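Local coordinates for amino acid ABC transporter, periplasmic amino acid-binding protein (Brucella ovis, PDB 4Z9N) that binds glutathione and, as the periplasmic solute-binding component of an ABC transporter, probably delivers it for uptake, at residues Tyr292-Glu297 with Ile308-Asn313. Residues are numbered along the deposited sequence; the frame is centred on the assembly and turned at random.
Sequences YGEIFE and IARGLN
Arg310 lies across the ring of Phe296 where, in this periplasmic binding protein of solute-binding family 3, the loop after helix 292-299 folds back on that helix. The packing is tight here: Arg310 CD sits over the ring centre in a CH-pi contact, 3.5 Å from the centroid. At the edge of the ring, in its plane, lies Ile308 O, 3.4 Å from Phe296 CE1; Phe44 of helix 44-57 and Tyr108 of strand 101-117 also pack against Phe296. Bends at chi2 and chi3 (-66° and -72°) carry the arginine back over its own loop, so that NE and NH2 both donate to Asn313 O, NH2 along a lone pair and NE from above the carbonyl plane. This two-nitrogen grip fixes the guanidinium beside the Tyr292 edge, Arg310 NH2 3.5 Å from Tyr292 CD2. Arg310 NH1 passes Gly293 CA and makes a salt bridge with Glu239.

The side facing Glu297 is looser. No direct hydrogen bond joins the segments; two waters do the bridging. OE1 of Glu297 is hydrogen-bonded to Ser302 OG. One water accepts from Arg310 NH1 and donates to Glu297 OE2; the second donates to Ile308 O and, at 2.7 Å, to that same Glu297 OE2.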
# COMPACT_ATOMS: atom_id res chain seq x y z
N TYR D 292 7.79 10.98 -9.32
CA TYR D 292 8.22 10.60 -7.97
C TYR D 292 9.75 10.64 -7.82
O TYR D 292 10.27 11.13 -6.83
CB TYR D 292 7.72 9.20 -7.61
CG TYR D 292 8.12 8.79 -6.22
CD1 TYR D 292 7.33 9.12 -5.12
CD2 TYR D 292 9.28 8.05 -5.99
CE1 TYR D 292 7.68 8.74 -3.84
CE2 TYR D 292 9.64 7.68 -4.69
CZ TYR D 292 8.84 8.02 -3.63
OH TYR D 292 9.22 7.63 -2.36
N GLY D 293 10.46 10.09 -8.81
CA GLY D 293 11.91 10.02 -8.73
C GLY D 293 12.53 11.40 -8.77
O GLY D 293 13.55 11.66 -8.12
N GLU D 294 11.92 12.28 -9.55
CA GLU D 294 12.41 13.65 -9.63
C GLU D 294 12.22 14.39 -8.31
O GLU D 294 13.10 15.16 -7.91
CB GLU D 294 11.73 14.39 -10.77
CG GLU D 294 12.01 13.79 -12.15
CD GLU D 294 11.48 14.66 -13.25
OE1 GLU D 294 12.25 15.54 -13.73
OE2 GLU D 294 10.31 14.49 -13.63
N ILE D 295 11.10 14.14 -7.64
CA ILE D 295 10.84 14.74 -6.33
C ILE D 295 11.85 14.20 -5.33
O ILE D 295 12.40 14.95 -4.52
CB ILE D 295 9.39 14.46 -5.86
CG1 ILE D 295 8.39 15.17 -6.78
CG2 ILE D 295 9.19 14.91 -4.41
CD1 ILE D 295 6.95 14.74 -6.51
N PHE D 296 12.09 12.89 -5.39
CA PHE D 296 13.04 12.24 -4.49
C PHE D 296 14.44 12.83 -4.68
O PHE D 296 15.07 13.28 -3.72
CB PHE D 296 13.07 10.72 -4.73
CG PHE D 296 13.79 9.94 -3.66
CD1 PHE D 296 15.17 9.92 -3.61
CD2 PHE D 296 13.07 9.22 -2.71
CE1 PHE D 296 15.83 9.21 -2.63
CE2 PHE D 296 13.73 8.51 -1.72
CZ PHE D 296 15.11 8.51 -1.68
N GLU D 297 14.91 12.85 -5.92
CA GLU D 297 16.29 13.24 -6.16
C GLU D 297 16.62 14.69 -5.82
O GLU D 297 17.68 14.98 -5.27
CB GLU D 297 16.64 12.96 -7.62
CG GLU D 297 16.88 11.47 -7.87
CD GLU D 297 17.98 10.91 -6.97
OE1 GLU D 297 19.03 11.57 -6.87
OE2 GLU D 297 17.79 9.84 -6.36
N ILE D 308 20.43 10.51 0.23
CA ILE D 308 19.78 9.26 0.62
C ILE D 308 19.57 8.34 -0.59
O ILE D 308 19.09 8.78 -1.63
CB ILE D 308 18.45 9.55 1.31
CG1 ILE D 308 18.68 10.42 2.55
CG2 ILE D 308 17.71 8.25 1.62
CD1 ILE D 308 17.37 10.75 3.33
N ALA D 309 19.91 7.06 -0.46
CA ALA D 309 19.69 6.12 -1.56
C ALA D 309 18.21 5.76 -1.62
O ALA D 309 17.53 5.81 -0.59
CB ALA D 309 20.53 4.87 -1.38
N ARG D 310 17.72 5.41 -2.81
CA ARG D 310 16.30 5.07 -2.97
C ARG D 310 15.88 3.97 -1.99
O ARG D 310 14.88 4.10 -1.28
CB ARG D 310 15.99 4.64 -4.41
CG ARG D 310 15.94 5.80 -5.43
CD ARG D 310 14.78 6.78 -5.20
NE ARG D 310 13.47 6.20 -5.54
CZ ARG D 310 12.89 6.29 -6.73
NH1 ARG D 310 13.49 6.93 -7.74
NH2 ARG D 310 11.71 5.72 -6.92
N GLY D 311 16.66 2.89 -1.94
CA GLY D 311 16.40 1.81 -1.00
C GLY D 311 14.98 1.28 -1.08
O GLY D 311 14.53 0.85 -2.14
N LEU D 312 14.27 1.34 0.04
CA LEU D 312 12.89 0.86 0.08
C LEU D 312 12.00 1.68 -0.82
O LEU D 312 10.92 1.23 -1.21
CB LEU D 312 12.33 0.91 1.50
CG LEU D 312 13.00 0.01 2.53
CD1 LEU D 312 12.35 0.25 3.91
CD2 LEU D 312 12.88 -1.44 2.09
N ASN D 313 12.42 2.90 -1.13
CA ASN D 313 11.58 3.79 -1.91
C ASN D 313 11.94 3.78 -3.38
O ASN D 313 11.46 4.61 -4.15
CB ASN D 313 11.63 5.19 -1.33
CG ASN D 313 11.07 5.21 0.07
OD1 ASN D 313 9.87 4.98 0.26
ND2 ASN D 313 11.94 5.37 1.07
O HOH W 1 16.00 8.31 -8.07
O HOH W 2 19.32 8.47 -4.60